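Local structure of prolyl 4-hydroxylase (Phytophthora capsici LT1534, 6IUQ) at residues A[15-20]-A[110-115]; A[19-24]-A[120-125]; A[26-31]-A[38-43]; A[47-52]-A[200-205]. The protein probably hydroxylates proline residues at C4, using iron(II), 2-oxoglutarate and molecular oxygen. One frame throughout, in Å; residues are numbered along the deposited sequence.

Contact 1 of 4, residues A[15-20]-A[110-115]; sequences RDYERL and LDALFH
Ala112 CB lies against one flat side of the Arg15 guanidinium, 3.6 Å above its plane and over its centre, with CZ and CB 3.7 Å apart. The same methyl is also approached by Tyr17, whose OH stops 3.8 Å from Ala112 CB. The polar ends of two long side chains thus converge on one small methyl. A water bridges the Tyr17 hydroxyl and the backbone carbonyl of Ala112: it lies 2.7 Å from Tyr17 OH and donates to Ala112 O over 3.1 Å, and that carbonyl sits near the plane of the Tyr17 ring, at its edge. Arg15 reaches Ala112 because CG is anti to the backbone N (chi1 -175°) and the chain stays extended through chi2 before bending at chi3 (-61°), which turns the guanidinium flat to the methyl. The start of the same chain serves Tyr17: Arg15 CG lies 3.9 Å above one ring face, toward the rim. In the second shell, Glu109, one residue ahead of 110-115, forms a salt bridge with Arg15 NH2 and so holds the guanidinium whose face packs on Ala112, while Trp48 of helix 46-61 packs on the aliphatic part of the Arg15 chain. Asp16 occupies the N-cap of helix 17-23 and accepts a weak bond from Arg19 N to its OD1 (3.4 Å). Only 139 Å² is buried, and none of the three touching residues is fully buried. The arrangement is peripheral helix packing: the capped start of helix 17-23 meets helix 108-115, in the helical layer outside the double-stranded beta-helix core.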
# COMPACT_ATOMS: atom_id res chain seq x y z
N ARG A 15 5.25 -20.34 14.50
CA ARG A 15 5.14 -18.91 14.69
C ARG A 15 6.56 -18.38 14.86
O ARG A 15 7.09 -18.34 15.96
CB ARG A 15 4.28 -18.60 15.91
CG ARG A 15 4.00 -17.14 16.13
CD ARG A 15 3.21 -16.97 17.40
NE ARG A 15 1.92 -17.67 17.36
CZ ARG A 15 1.14 -17.84 18.42
NH1 ARG A 15 1.53 -17.39 19.61
NH2 ARG A 15 -0.02 -18.47 18.30
N ASP A 16 7.18 -17.98 13.75
CA ASP A 16 8.63 -17.72 13.73
C ASP A 16 8.97 -16.23 13.67
O ASP A 16 9.32 -15.71 12.61
CB ASP A 16 9.29 -18.45 12.54
CG ASP A 16 10.79 -18.69 12.76
OD1 ASP A 16 11.38 -18.01 13.64
OD2 ASP A 16 11.38 -19.53 12.05
N TYR A 17 8.91 -15.59 14.83
CA TYR A 17 9.14 -14.15 14.98
C TYR A 17 10.51 -13.70 14.51
O TYR A 17 10.64 -12.63 13.94
CB TYR A 17 9.00 -13.73 16.43
CG TYR A 17 7.63 -13.84 17.04
CD1 TYR A 17 6.53 -13.20 16.46
CD2 TYR A 17 7.44 -14.56 18.22
CE1 TYR A 17 5.27 -13.29 17.04
CE2 TYR A 17 6.19 -14.64 18.81
CZ TYR A 17 5.11 -14.00 18.22
OH TYR A 17 3.87 -14.09 18.80
N GLU A 18 11.53 -14.50 14.78
CA GLU A 18 12.89 -14.17 14.38
C GLU A 18 13.06 -14.18 12.86
O GLU A 18 13.75 -13.33 12.31
CB GLU A 18 13.88 -15.13 15.03
CG GLU A 18 15.26 -15.12 14.37
CD GLU A 18 16.35 -15.69 15.25
OE1 GLU A 18 16.03 -16.36 16.26
OE2 GLU A 18 17.54 -15.46 14.93
N ARG A 19 12.43 -15.14 12.19
CA ARG A 19 12.43 -15.16 10.72
C ARG A 19 11.87 -13.82 10.21
O ARG A 19 12.47 -13.17 9.35
CB ARG A 19 11.61 -16.34 10.19
CG ARG A 19 11.47 -16.36 8.67
CD ARG A 19 10.43 -17.38 8.19
NE ARG A 19 10.37 -17.42 6.73
CZ ARG A 19 10.51 -18.53 6.00
NH1 ARG A 19 10.70 -19.70 6.60
NH2 ARG A 19 10.47 -18.48 4.68
N LEU A 20 10.74 -13.40 10.78
CA LEU A 20 10.08 -12.17 10.38
C LEU A 20 11.01 -10.99 10.59
O LEU A 20 11.23 -10.19 9.68
CB LEU A 20 8.79 -11.99 11.16
CG LEU A 20 7.96 -10.75 10.86
CD1 LEU A 20 7.84 -10.52 9.35
CD2 LEU A 20 6.58 -10.90 11.51
N LEU A 110 -3.80 -14.84 14.14
CA LEU A 110 -4.05 -13.45 13.75
C LEU A 110 -3.89 -12.53 14.96
O LEU A 110 -3.41 -11.41 14.81
CB LEU A 110 -5.43 -13.29 13.13
CG LEU A 110 -5.57 -13.86 11.71
CD1 LEU A 110 -7.03 -13.87 11.26
CD2 LEU A 110 -4.68 -13.09 10.73
N ASP A 111 -4.25 -13.01 16.15
CA ASP A 111 -4.10 -12.22 17.36
C ASP A 111 -2.62 -12.01 17.67
O ASP A 111 -2.19 -10.90 17.97
CB ASP A 111 -4.81 -12.91 18.54
CG ASP A 111 -4.89 -12.02 19.78
OD1 ASP A 111 -4.47 -10.84 19.73
OD2 ASP A 111 -5.39 -12.52 20.82
N ALA A 112 -1.83 -13.07 17.59
CA ALA A 112 -0.39 -12.97 17.74
C ALA A 112 0.25 -12.07 16.69
O ALA A 112 1.23 -11.37 16.97
CB ALA A 112 0.25 -14.35 17.69
N LEU A 113 -0.28 -12.08 15.47
CA LEU A 113 0.27 -11.19 14.46
C LEU A 113 -0.08 -9.76 14.84
O LEU A 113 0.73 -8.87 14.70
CB LEU A 113 -0.25 -11.51 13.06
CG LEU A 113 0.38 -10.61 11.97
CD1 LEU A 113 1.91 -10.55 12.11
CD2 LEU A 113 -0.00 -11.06 10.57
N PHE A 114 -1.28 -9.55 15.38
CA PHE A 114 -1.67 -8.20 15.78
C PHE A 114 -0.74 -7.65 16.87
O PHE A 114 -0.41 -6.49 16.85
CB PHE A 114 -3.12 -8.17 16.28
CG PHE A 114 -3.55 -6.82 16.78
CD1 PHE A 114 -4.13 -5.90 15.91
CD2 PHE A 114 -3.39 -6.46 18.11
CE1 PHE A 114 -4.54 -4.65 16.35
CE2 PHE A 114 -3.78 -5.20 18.56
CZ PHE A 114 -4.36 -4.30 17.68
N HIS A 115 -0.32 -8.50 17.79
CA HIS A 115 0.50 -8.09 18.92
C HIS A 115 1.99 -8.11 18.62
O HIS A 115 2.80 -7.60 19.39
CB HIS A 115 0.21 -8.99 20.13
CG HIS A 115 -1.07 -8.65 20.83
ND1 HIS A 115 -2.18 -9.46 20.80
CD2 HIS A 115 -1.41 -7.57 21.57
CE1 HIS A 115 -3.15 -8.91 21.50
NE2 HIS A 115 -2.71 -7.76 21.98
O HOH W 1 2.78 -11.75 19.57

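Contact 2 of 4, residues A[19-24]-A[120-125]; sequences RLHNKI and LQALTT
The end of helix 17-23 comes up to helix 118-126, and the backbones are nearest at Ile24 and Ala122, whose CA atoms are 6.1 Å apart. Ile24 is the first residue to leave helical geometry (phi -86°, psi 75°), although its N still bonds to Leu20 O. The chain therefore turns away just where it meets the second helix, and the carbonyl of Ile24 is brought against the methyl of Ala122, with O and CB 3.3 Å apart. Beside this, Ile24 CG2 packs on Ala122 CB at 3.5 Å. The branch that touches is the one directed away from the backbone N, while CG1, beside that N, carries CD1 away from Ala122. Leu119 and Cys29 also touch Ile24, which links this junction to helix 26-35. The residue just after helix 17-23 thus packs on helix 118-126, in the helical layer that flanks the double-stranded beta-helix core; Leu120 and Leu123 of the same helix touch Leu231 of strand 224-232. His21 makes a looser touch, at longer distances. With CG swung away from its backbone N (chi1 -163°), the imidazole extends to helix 118-126 and its NE2 comes 4.1 Å from Gln121 CB, which meets the ring at its edge, near its plane; NE2 is equally 4.1 Å from Ala122 N. The His21 and Gln121 side chains cross at about a right angle; the amide itself is engaged by Thr117 OG1. Gln121 O takes Thr125 N and Thr125 OG1 from opposite faces of its carbonyl plane, the hydroxyl at 3.0 Å.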
# COMPACT_ATOMS: atom_id res chain seq x y z
N ARG A 19 12.43 -15.14 12.19
CA ARG A 19 12.43 -15.16 10.72
C ARG A 19 11.87 -13.82 10.21
O ARG A 19 12.47 -13.17 9.35
CB ARG A 19 11.61 -16.34 10.19
CG ARG A 19 11.47 -16.36 8.67
CD ARG A 19 10.43 -17.38 8.19
NE ARG A 19 10.37 -17.42 6.73
CZ ARG A 19 10.51 -18.53 6.00
NH1 ARG A 19 10.70 -19.70 6.60
NH2 ARG A 19 10.47 -18.48 4.68
N LEU A 20 10.74 -13.40 10.78
CA LEU A 20 10.08 -12.17 10.38
C LEU A 20 11.01 -10.99 10.59
O LEU A 20 11.23 -10.19 9.68
CB LEU A 20 8.79 -11.99 11.16
CG LEU A 20 7.96 -10.75 10.86
CD1 LEU A 20 7.84 -10.52 9.35
CD2 LEU A 20 6.58 -10.90 11.51
N HIS A 21 11.58 -10.90 11.78
CA HIS A 21 12.52 -9.84 12.07
C HIS A 21 13.70 -9.85 11.09
O HIS A 21 14.10 -8.79 10.60
CB HIS A 21 13.04 -9.94 13.50
CG HIS A 21 13.68 -8.67 13.98
ND1 HIS A 21 14.99 -8.36 13.71
CD2 HIS A 21 13.18 -7.63 14.68
CE1 HIS A 21 15.28 -7.18 14.24
NE2 HIS A 21 14.19 -6.72 14.84
N ASN A 22 14.25 -11.02 10.79
CA ASN A 22 15.39 -11.09 9.88
C ASN A 22 15.00 -10.78 8.43
O ASN A 22 15.81 -10.29 7.65
CB ASN A 22 16.07 -12.45 9.95
CG ASN A 22 16.73 -12.71 11.30
OD1 ASN A 22 17.04 -11.78 12.04
ND2 ASN A 22 16.95 -13.98 11.62
N LYS A 23 13.76 -11.07 8.06
CA LYS A 23 13.32 -10.73 6.71
C LYS A 23 13.26 -9.22 6.54
O LYS A 23 13.56 -8.71 5.47
CB LYS A 23 11.97 -11.34 6.39
CG LYS A 23 12.03 -12.81 6.14
CD LYS A 23 12.83 -13.09 4.89
CE LYS A 23 12.64 -14.53 4.46
NZ LYS A 23 13.10 -14.68 3.05
N ILE A 24 12.89 -8.50 7.59
CA ILE A 24 12.86 -7.04 7.51
C ILE A 24 14.24 -6.47 7.81
O ILE A 24 14.48 -5.91 8.88
CB ILE A 24 11.80 -6.43 8.45
CG1 ILE A 24 10.49 -7.19 8.34
CG2 ILE A 24 11.58 -4.95 8.10
CD1 ILE A 24 9.98 -7.27 6.90
N LEU A 120 7.56 -3.25 13.53
CA LEU A 120 7.81 -1.96 14.16
C LEU A 120 9.25 -1.84 14.62
O LEU A 120 9.85 -0.79 14.45
CB LEU A 120 6.85 -1.75 15.35
CG LEU A 120 5.47 -1.19 14.99
CD1 LEU A 120 4.52 -1.23 16.17
CD2 LEU A 120 5.62 0.24 14.51
N GLN A 121 9.81 -2.91 15.18
CA GLN A 121 11.18 -2.86 15.69
C GLN A 121 12.19 -2.68 14.56
O GLN A 121 13.05 -1.82 14.64
CB GLN A 121 11.51 -4.14 16.48
CG GLN A 121 10.93 -4.23 17.89
CD GLN A 121 11.26 -5.57 18.59
OE1 GLN A 121 12.41 -6.02 18.59
NE2 GLN A 121 10.25 -6.19 19.17
N ALA A 122 12.08 -3.49 13.51
CA ALA A 122 13.03 -3.41 12.39
C ALA A 122 12.98 -2.04 11.77
O ALA A 122 14.01 -1.40 11.61
CB ALA A 122 12.74 -4.47 11.35
N LEU A 123 11.77 -1.57 11.46
CA LEU A 123 11.64 -0.26 10.82
C LEU A 123 12.14 0.86 11.72
O LEU A 123 12.85 1.75 11.24
CB LEU A 123 10.18 -0.02 10.41
CG LEU A 123 9.74 -0.92 9.23
CD1 LEU A 123 8.22 -0.96 9.07
CD2 LEU A 123 10.44 -0.51 7.92
N THR A 124 11.82 0.85 13.01
CA THR A 124 12.28 1.94 13.87
C THR A 124 13.79 1.84 14.11
O THR A 124 14.43 2.85 14.34
CB THR A 124 11.53 2.00 15.22
OG1 THR A 124 11.61 0.74 15.89
CG2 THR A 124 10.05 2.37 15.00
N THR A 125 14.37 0.65 14.02
CA THR A 125 15.81 0.52 14.13
C THR A 125 16.49 1.10 12.89
O THR A 125 17.39 1.92 12.99
CB THR A 125 16.26 -0.95 14.32
OG1 THR A 125 15.87 -1.43 15.61
CG2 THR A 125 17.78 -1.07 14.18

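Contact 3 of 4, residues A[26-31]-A[38-43]; sequences KEVCDQ and VVIDDC
This is a helix-on-strand contact made by aliphatic side chains and one glutamine: Val28 and Gln31 of helix 26-35 pack on Val38 and Ile40 of strand 37-40, an outermost strand of the six-stranded antiparallel sheet. The short axes approach to 8.5 Å and run in nearly opposite directions, 146° apart, as the chain goes up the helix and returns along the strand. The two backbones are nearest at Gln31 and Val38, whose CA atoms are 6.1 Å apart. At the apolar centre one methyl, Val28 CG1, meets two partners, Val38 CG1 at 3.8 Å and Ile40 CD1 at 3.9 Å; Val28 crosses both side chains at about a right angle. Val38 CG1 sits between its backbone N and carbonyl carbon (chi1 60°), a rotation that directs this methyl at Val28 and turns the other, CG2, to Gln31. Within the sheet the strand is paired with 204-209 through backbone hydrogen bonds of Val38 with Leu207 and of Ile40 with Val205, so the contact fastens an N-terminal helix to the edge of the double-stranded beta-helix core. Gln31 stretches out from the helix and carries its amide obliquely across Val38, with NE2 3.6 Å from Val38 CG2. That NE2 donates to a water over 2.9 Å, and Val39 N donates to the same water over 3.1 Å, a polar bridge from side chain to strand backbone; a weak bond from Gln31 NE2 to Tyr37 O adds to it. Ile40 also touches Ile24, and Cys29, on a different side of the helix, packs on Leu123 and His126 of helix 118-126.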
# COMPACT_ATOMS: atom_id res chain seq x y z
N LYS A 26 18.13 -4.50 7.03
CA LYS A 26 18.70 -3.20 6.68
C LYS A 26 18.58 -2.92 5.18
O LYS A 26 18.22 -1.82 4.76
CB LYS A 26 20.17 -3.15 7.11
CG LYS A 26 20.98 -2.01 6.54
CD LYS A 26 20.50 -0.70 7.11
CE LYS A 26 21.48 0.43 6.83
NZ LYS A 26 20.93 1.69 7.40
N GLU A 27 18.88 -3.92 4.36
CA GLU A 27 18.80 -3.78 2.91
C GLU A 27 17.38 -3.54 2.43
O GLU A 27 17.13 -2.69 1.56
CB GLU A 27 19.38 -5.03 2.24
CG GLU A 27 20.78 -5.42 2.75
CD GLU A 27 20.74 -6.46 3.87
OE1 GLU A 27 20.78 -7.67 3.55
OE2 GLU A 27 20.69 -6.07 5.06
N VAL A 28 16.45 -4.30 3.00
CA VAL A 28 15.03 -4.15 2.70
C VAL A 28 14.58 -2.73 3.08
O VAL A 28 13.95 -2.03 2.28
CB VAL A 28 14.20 -5.25 3.44
CG1 VAL A 28 12.73 -4.84 3.62
CG2 VAL A 28 14.30 -6.58 2.70
N CYS A 29 14.96 -2.28 4.26
CA CYS A 29 14.59 -0.94 4.71
C CYS A 29 15.24 0.15 3.86
O CYS A 29 14.60 1.16 3.58
CB CYS A 29 14.95 -0.74 6.18
SG CYS A 29 13.89 -1.72 7.28
N ASP A 30 16.48 -0.06 3.42
CA ASP A 30 17.13 0.93 2.56
C ASP A 30 16.41 1.03 1.22
O ASP A 30 16.31 2.12 0.65
CB ASP A 30 18.60 0.60 2.31
CG ASP A 30 19.46 0.77 3.56
OD1 ASP A 30 19.02 1.45 4.53
OD2 ASP A 30 20.59 0.21 3.56
N GLN A 31 15.91 -0.09 0.72
CA GLN A 31 15.17 -0.07 -0.54
C GLN A 31 13.82 0.62 -0.39
O GLN A 31 13.42 1.40 -1.24
CB GLN A 31 14.96 -1.48 -1.09
CG GLN A 31 14.62 -1.43 -2.58
CD GLN A 31 14.18 -2.76 -3.17
OE1 GLN A 31 14.95 -3.74 -3.18
NE2 GLN A 31 12.94 -2.80 -3.68
N VAL A 38 9.18 -2.07 -1.36
CA VAL A 38 10.04 -3.24 -1.43
C VAL A 38 9.18 -4.51 -1.34
O VAL A 38 8.15 -4.53 -0.65
CB VAL A 38 11.11 -3.18 -0.32
CG1 VAL A 38 10.48 -3.13 1.08
CG2 VAL A 38 12.12 -4.32 -0.47
N VAL A 39 9.58 -5.55 -2.07
CA VAL A 39 8.87 -6.82 -2.13
C VAL A 39 9.66 -7.92 -1.43
O VAL A 39 10.86 -8.05 -1.64
CB VAL A 39 8.61 -7.24 -3.58
CG1 VAL A 39 7.94 -8.62 -3.62
CG2 VAL A 39 7.76 -6.17 -4.31
N ILE A 40 9.00 -8.70 -0.57
CA ILE A 40 9.66 -9.79 0.15
C ILE A 40 8.92 -11.11 -0.07
O ILE A 40 7.79 -11.28 0.40
CB ILE A 40 9.73 -9.53 1.66
CG1 ILE A 40 9.98 -8.05 1.95
CG2 ILE A 40 10.80 -10.41 2.31
CD1 ILE A 40 10.13 -7.76 3.42
N ASP A 41 9.56 -12.03 -0.78
CA ASP A 41 8.96 -13.33 -1.05
C ASP A 41 9.22 -14.29 0.09
O ASP A 41 10.24 -14.19 0.77
CB ASP A 41 9.49 -13.91 -2.36
CG ASP A 41 8.90 -13.22 -3.58
OD1 ASP A 41 7.66 -13.11 -3.67
OD2 ASP A 41 9.68 -12.78 -4.45
N ASP A 42 8.26 -15.19 0.30
CA ASP A 42 8.31 -16.24 1.32
C ASP A 42 8.70 -15.70 2.70
O ASP A 42 9.57 -16.22 3.39
CB ASP A 42 9.27 -17.35 0.85
CG ASP A 42 8.84 -17.95 -0.48
OD1 ASP A 42 7.74 -18.55 -0.54
OD2 ASP A 42 9.59 -17.81 -1.47
N CYS A 43 8.01 -14.64 3.10
CA CYS A 43 8.39 -13.89 4.28
C CYS A 43 8.09 -14.66 5.58
O CYS A 43 8.99 -14.85 6.39
CB CYS A 43 7.67 -12.53 4.24
SG CYS A 43 8.06 -11.42 5.60
O HOH W 2 11.59 -5.31 -4.40

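Contact 4 of 4, residues A[47-52]-A[200-205]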
# COMPACT_ATOMS: atom_id res chain seq x y z
N GLY A 47 3.99 -22.64 6.06
CA GLY A 47 3.10 -23.16 7.09
C GLY A 47 2.40 -22.02 7.80
O GLY A 47 1.17 -22.00 7.93
N TRP A 48 3.19 -21.05 8.25
CA TRP A 48 2.68 -19.91 9.01
C TRP A 48 1.71 -19.07 8.18
O TRP A 48 0.61 -18.75 8.64
CB TRP A 48 3.86 -19.08 9.53
CG TRP A 48 3.52 -18.04 10.57
CD1 TRP A 48 2.33 -17.86 11.21
CD2 TRP A 48 4.40 -17.02 11.07
NE1 TRP A 48 2.42 -16.80 12.08
CE2 TRP A 48 3.68 -16.26 12.00
CE3 TRP A 48 5.73 -16.67 10.80
CZ2 TRP A 48 4.24 -15.18 12.68
CZ3 TRP A 48 6.28 -15.61 11.47
CH2 TRP A 48 5.54 -14.87 12.40
N ALA A 49 2.08 -18.73 6.95
CA ALA A 49 1.15 -18.08 6.02
C ALA A 49 -0.14 -18.88 5.81
O ALA A 49 -1.23 -18.30 5.77
CB ALA A 49 1.82 -17.82 4.69
N SER A 50 -0.04 -20.19 5.68
CA SER A 50 -1.23 -21.04 5.54
C SER A 50 -2.15 -20.97 6.76
O SER A 50 -3.38 -20.91 6.63
CB SER A 50 -0.85 -22.50 5.30
OG SER A 50 -0.29 -22.68 4.02
N ALA A 51 -1.54 -21.03 7.94
CA ALA A 51 -2.26 -20.90 9.20
C ALA A 51 -3.08 -19.60 9.28
O ALA A 51 -4.23 -19.62 9.68
CB ALA A 51 -1.30 -20.99 10.35
N LEU A 52 -2.47 -18.48 8.89
CA LEU A 52 -3.14 -17.18 8.94
C LEU A 52 -4.32 -17.17 7.97
O LEU A 52 -5.40 -16.67 8.30
CB LEU A 52 -2.15 -16.05 8.62
CG LEU A 52 -1.05 -15.78 9.67
CD1 LEU A 52 0.08 -14.91 9.11
CD2 LEU A 52 -1.64 -15.14 10.91
N PRO A 200 0.01 -10.96 -6.50
CA PRO A 200 -0.29 -11.22 -5.09
C PRO A 200 -0.02 -12.68 -4.68
O PRO A 200 -0.92 -13.40 -4.26
CB PRO A 200 -1.78 -10.90 -5.00
CG PRO A 200 -2.30 -11.35 -6.34
CD PRO A 200 -1.20 -11.02 -7.34
N LYS A 201 1.23 -13.10 -4.79
CA LYS A 201 1.58 -14.48 -4.47
C LYS A 201 1.53 -14.77 -2.98
O LYS A 201 1.78 -13.90 -2.15
CB LYS A 201 2.97 -14.80 -5.01
CG LYS A 201 3.00 -14.70 -6.50
CD LYS A 201 4.30 -15.16 -7.10
CE LYS A 201 4.08 -15.38 -8.61
NZ LYS A 201 5.32 -15.15 -9.39
N MSE A 202 1.17 -16.01 -2.67
CA MSE A 202 1.14 -16.56 -1.33
C MSE A 202 2.43 -16.23 -0.59
O MSE A 202 3.53 -16.46 -1.10
CB MSE A 202 0.93 -18.09 -1.40
CG MSE A 202 0.96 -18.85 -0.07
SE MSE A 202 -0.42 -18.29 1.17
CE MSE A 202 -0.89 -19.98 2.04
N ASP A 203 2.28 -15.66 0.61
CA ASP A 203 3.40 -15.41 1.51
C ASP A 203 4.36 -14.35 0.95
O ASP A 203 5.53 -14.28 1.33
CB ASP A 203 4.14 -16.71 1.83
CG ASP A 203 4.99 -16.60 3.06
OD1 ASP A 203 4.68 -15.71 3.89
OD2 ASP A 203 5.98 -17.37 3.21
N ARG A 204 3.85 -13.51 0.06
CA ARG A 204 4.59 -12.35 -0.39
C ARG A 204 4.20 -11.10 0.39
O ARG A 204 3.01 -10.83 0.58
CB ARG A 204 4.36 -12.12 -1.89
CG ARG A 204 4.87 -10.78 -2.38
CD ARG A 204 4.73 -10.70 -3.88
NE ARG A 204 5.83 -11.38 -4.57
CZ ARG A 204 5.89 -11.54 -5.89
NH1 ARG A 204 4.91 -11.10 -6.69
NH2 ARG A 204 6.95 -12.16 -6.42
N VAL A 205 5.20 -10.36 0.84
CA VAL A 205 4.99 -9.11 1.57
C VAL A 205 5.42 -7.92 0.71
O VAL A 205 6.52 -7.91 0.15
CB VAL A 205 5.78 -9.11 2.92
CG1 VAL A 205 5.86 -7.71 3.50
CG2 VAL A 205 5.13 -10.03 3.92
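Van der Waals contacts, several of them methyl against oxygen, make up this contact between helix 46-61 and the turn ahead of strand 204-209. Selenomethionine Met202 reaches across with its terminal methyl, CE lying 3.4 Å from Ser50 OG and 3.7 Å from Ser50 CA, while SE stands 4.2 Å from Ala49 CB. The chain begins extended (chi1 176°) and then bends at chi2 and chi3, which folds CE over the helix backbone at Ala49 and Ser50. Beside it, Ala49 CB faces Asp203, 3.6 Å from OD1 and 3.8 Å from CB, at the point where the two backbones come nearest, with CA atoms 5.7 Å apart.

The polar atoms have their partners outside the two segments. Ser50 OG bonds to His46 O, one turn back in its helix. Asp203 OD1 takes Phe44 N and OD2 takes Gly45 N, so the carboxylate holds the loop that leads into helix 46-61, while Asp203 also exchanges backbone bonds with Cys43 and Tyr173. A type II turn from Lys201 to Arg204 presents Met202 and Asp203, closed by Arg204 N to Lys201 O (3.1 Å), with Asp203 at positive phi (67°).

The chemistry implies division of labour: the buried carboxylate, bound by two backbone N-H groups near a helix N terminus, is probably stabilised as an anion, while methyl contacts seat the helix on the turn leading into strand 204-209.

From the N terminus, helix 17-23 enters both contact 1 and contact 2, which share Arg19 and Leu20; they close loops onto the successive helices 108-115 and 118-126. Contact 3 is a short helix-to-strand return, from 26-35 to 37-40, nested inside both of those loops. It touches contact 2 where Ile24 CD1 meets Ile40 CD1. Contact 4 comes after contact 3 in series, yet crosses contacts 1 and 2, since its loop opens inside theirs and closes beyond them. The Asp41 to Arg204 salt bridge joins contacts 3 and 4. Contacts 1 and 2 join helices to one another, and contacts 3 and 4 link helices to the edge of the core sheet and the turn before strand 204-209.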